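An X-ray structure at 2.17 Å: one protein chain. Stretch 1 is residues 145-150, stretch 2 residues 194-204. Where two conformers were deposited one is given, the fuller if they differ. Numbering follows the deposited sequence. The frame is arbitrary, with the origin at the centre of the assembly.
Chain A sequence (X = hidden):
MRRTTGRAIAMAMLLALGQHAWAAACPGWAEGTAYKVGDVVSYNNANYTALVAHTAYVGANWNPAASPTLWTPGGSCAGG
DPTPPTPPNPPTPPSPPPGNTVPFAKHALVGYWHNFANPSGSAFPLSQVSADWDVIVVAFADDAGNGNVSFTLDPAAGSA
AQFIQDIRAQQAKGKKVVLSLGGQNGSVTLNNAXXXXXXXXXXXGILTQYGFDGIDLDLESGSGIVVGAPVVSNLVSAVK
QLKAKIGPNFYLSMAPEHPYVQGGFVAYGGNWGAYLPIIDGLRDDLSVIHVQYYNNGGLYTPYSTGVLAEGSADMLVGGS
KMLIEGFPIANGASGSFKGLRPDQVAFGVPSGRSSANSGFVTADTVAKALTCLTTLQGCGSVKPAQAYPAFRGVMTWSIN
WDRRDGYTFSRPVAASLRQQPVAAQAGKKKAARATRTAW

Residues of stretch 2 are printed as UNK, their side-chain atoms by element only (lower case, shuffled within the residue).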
# COMPACT_ATOMS: atom_id res chain seq x y z
N GLY A 145 19.52 -7.39 -10.95
CA GLY A 145 19.78 -8.26 -12.09
C GLY A 145 20.93 -9.24 -11.93
O GLY A 145 21.90 -8.98 -11.22
N ASN A 146 20.81 -10.40 -12.58
CA ASN A 146 19.57 -10.80 -13.23
C ASN A 146 18.80 -11.70 -12.28
O ASN A 146 19.16 -12.86 -12.06
CB ASN A 146 19.85 -11.50 -14.57
CG ASN A 146 20.81 -12.67 -14.44
OD1 ASN A 146 21.74 -12.64 -13.64
ND2 ASN A 146 20.58 -13.71 -15.24
N GLY A 147 17.73 -11.16 -11.71
CA GLY A 147 17.00 -11.85 -10.67
C GLY A 147 17.40 -11.32 -9.31
O GLY A 147 16.61 -11.33 -8.37
N ASN A 148 18.64 -10.83 -9.21
CA ASN A 148 19.15 -10.25 -7.97
C ASN A 148 18.36 -9.04 -7.49
O ASN A 148 17.97 -8.18 -8.28
CB ASN A 148 20.62 -9.85 -8.14
CG ASN A 148 21.57 -11.03 -8.00
OD1 ASN A 148 21.81 -11.76 -8.96
ND2 ASN A 148 22.10 -11.22 -6.80
N VAL A 149 18.15 -8.97 -6.18
CA VAL A 149 17.51 -7.84 -5.54
C VAL A 149 18.45 -7.27 -4.47
O VAL A 149 19.14 -8.03 -3.79
CB VAL A 149 16.17 -8.24 -4.88
CG1 VAL A 149 15.57 -7.07 -4.10
CG2 VAL A 149 15.19 -8.73 -5.93
N SER A 150 18.50 -5.95 -4.34
CA SER A 150 19.27 -5.33 -3.28
C SER A 150 18.43 -4.32 -2.51
O SER A 150 17.35 -3.93 -2.94
CB SER A 150 20.52 -4.65 -3.86
OG SER A 150 20.16 -3.63 -4.76
N UNK A 194 17.87 -19.68 -13.17
CA UNK A 194 19.02 -19.00 -12.59
C UNK A 194 18.62 -17.68 -11.95
O UNK A 194 19.13 -17.30 -10.89
o UNK A 194 20.28 -19.89 -14.47
c UNK A 194 21.41 -18.35 -12.99
c UNK A 194 20.10 -18.72 -13.65
N UNK A 195 17.70 -16.97 -12.59
CA UNK A 195 17.25 -15.69 -12.08
C UNK A 195 16.36 -15.89 -10.86
O UNK A 195 16.41 -15.12 -9.91
c UNK A 195 17.44 -14.53 -14.33
c UNK A 195 16.71 -13.84 -15.46
c UNK A 195 16.52 -14.90 -13.17
n UNK A 195 17.46 -13.12 -16.29
o UNK A 195 15.49 -13.95 -15.59
N UNK A 196 15.55 -16.94 -10.90
CA UNK A 196 14.72 -17.33 -9.77
C UNK A 196 15.58 -17.55 -8.53
O UNK A 196 15.27 -17.06 -7.45
c UNK A 196 12.84 -18.33 -11.12
c UNK A 196 13.28 -19.16 -8.80
c UNK A 196 13.91 -18.61 -10.07
N UNK A 197 16.69 -18.28 -8.70
CA UNK A 197 17.58 -18.56 -7.59
C UNK A 197 18.23 -17.29 -7.04
O UNK A 197 18.37 -17.13 -5.83
c UNK A 197 18.65 -19.57 -8.01
n UNK A 197 17.96 -21.58 -5.90
c UNK A 197 18.11 -20.97 -8.23
o UNK A 197 16.12 -21.76 -7.16
c UNK A 197 17.31 -21.47 -7.05
N UNK A 198 18.63 -16.38 -7.93
CA UNK A 198 19.20 -15.10 -7.50
C UNK A 198 18.18 -14.28 -6.73
O UNK A 198 18.51 -13.64 -5.73
c UNK A 198 20.97 -14.91 -9.31
c UNK A 198 19.72 -14.31 -8.70
n UNK A 198 21.26 -14.54 -10.55
o UNK A 198 21.68 -15.68 -8.67
N UNK A 199 16.94 -14.30 -7.21
CA UNK A 199 15.81 -13.65 -6.55
C UNK A 199 15.66 -14.18 -5.13
O UNK A 199 15.66 -13.42 -4.17
c UNK A 199 11.37 -13.33 -5.33
c UNK A 199 10.99 -12.07 -5.74
c UNK A 199 14.53 -13.88 -7.36
c UNK A 199 13.30 -13.24 -6.78
c UNK A 199 12.51 -13.91 -5.85
c UNK A 199 11.76 -11.39 -6.67
c UNK A 199 12.90 -11.97 -7.19
N UNK A 200 15.53 -15.50 -5.02
CA UNK A 200 15.32 -16.15 -3.74
C UNK A 200 16.46 -15.89 -2.77
O UNK A 200 16.24 -15.44 -1.64
c UNK A 200 13.82 -17.97 -4.62
c UNK A 200 15.23 -18.39 -2.60
c UNK A 200 15.14 -17.67 -3.93
N UNK A 201 17.69 -16.15 -3.21
CA UNK A 201 18.86 -16.02 -2.35
C UNK A 201 19.10 -14.58 -1.88
O UNK A 201 19.34 -14.35 -0.69
o UNK A 201 19.32 -18.77 -2.59
c UNK A 201 20.11 -16.55 -3.05
n UNK A 201 20.84 -18.54 -4.22
c UNK A 201 20.06 -18.05 -3.27
N UNK A 202 19.05 -13.62 -2.80
CA UNK A 202 19.36 -12.24 -2.43
C UNK A 202 18.30 -11.66 -1.48
O UNK A 202 18.65 -10.96 -0.52
o UNK A 202 18.28 -11.24 -4.38
c UNK A 202 19.50 -11.36 -3.67
N UNK A 203 17.03 -11.97 -1.72
CA UNK A 203 15.96 -11.49 -0.84
C UNK A 203 16.03 -12.15 0.53
O UNK A 203 15.74 -11.52 1.55
c UNK A 203 14.59 -11.75 -1.46
c UNK A 203 13.82 -9.36 -1.43
c UNK A 203 12.70 -11.03 -2.92
c UNK A 203 14.01 -10.60 -2.29
N UNK A 204 16.42 -13.42 0.56
CA UNK A 204 16.63 -14.13 1.81
C UNK A 204 17.70 -13.42 2.63
O UNK A 204 17.54 -13.24 3.84
c UNK A 204 16.62 -17.59 4.76
c UNK A 204 17.93 -17.79 5.12
c UNK A 204 17.34 -16.36 2.81
c UNK A 204 18.95 -17.29 4.35
c UNK A 204 17.03 -15.58 1.56
c UNK A 204 18.66 -16.58 3.20
o UNK A 204 18.23 -18.50 6.26
c UNK A 204 16.33 -16.88 3.60

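Position 194 carries one carbon that forks into an oxygen and a carbon, and nothing on it reaches stretch 1: T194. Position 195 has three carbons in a row, the third bearing one oxygen and one nitrogen; its second carbon lies 3.3 Å from N146 O. This is Q195, whose backbone O stands 3.4 Å from G147 CA in a CA-H...O contact.

Position 196 shows three carbons forked at the first and points away from stretch 1; this is V196. At 197 the three-carbon chain ending in oxygen and nitrogen returns, but its end leads away: Q197, whose OE1 is hydrogen-bonded elsewhere in the structure.

Position 198 is shorter, two carbons with an oxygen and a nitrogen on the second, and it points toward the loop; its nitrogen lies 3.1 Å from N146 O. It is N198. Its ND2 donates to that oxygen at a nearly straight 170°, so the amide ties down a loop carbonyl. Position 199 holds one carbon and a six-carbon ring without a hydroxyl; G147 O sits at the ring edge, and V149 CG2 lies 4.2 Å from a ring carbon. Hence F199, with that carbon CD2; G147 O also lies 3.1 Å from F199 CA.

Position 200 repeats the three-carbon fork and, like V196, points away from stretch 1: V200. Position 201, two carbons ending in oxygen and nitrogen, is too far from stretch 1 to touch it: N201.

Position 202 has one carbon and one oxygen, the smallest side chain of the stretch; its oxygen lies 2.9 Å from V149 N. This is S202. Its OG accepts from V149 N and donates to N198 O at 2.8 Å, so one hydroxyl links the strand's first amide to the preceding helical turn. Position 203 has four carbons forked at the second, and one terminal carbon meets V149 CG1 at 3.9 Å: L203, through CD2. Position 204 ends the stretch with a six-carbon ring bearing an oxygen, out of reach of stretch 1: Y204.

The contact runs along the helix in steps of three and four: 195 and 198 meet the loop, 199 and 202 both loop and strand, 203 the strand. Close approach depends on G147, whose CA lies 4.1 Å from Q195 CA; an ideal CB there would sit 2.1 Å from Q195 O, and the backbone angles themselves call for glycine. V149 points toward the helix and packs against F199 and L203. The rule is backbone proximity at a glycine, two hydrogen bonds through short polar side chains, N198 giving and S202 receiving, and one valine for apolar packing.

Stretch 2 (194-204) TQVQNFVNSLY
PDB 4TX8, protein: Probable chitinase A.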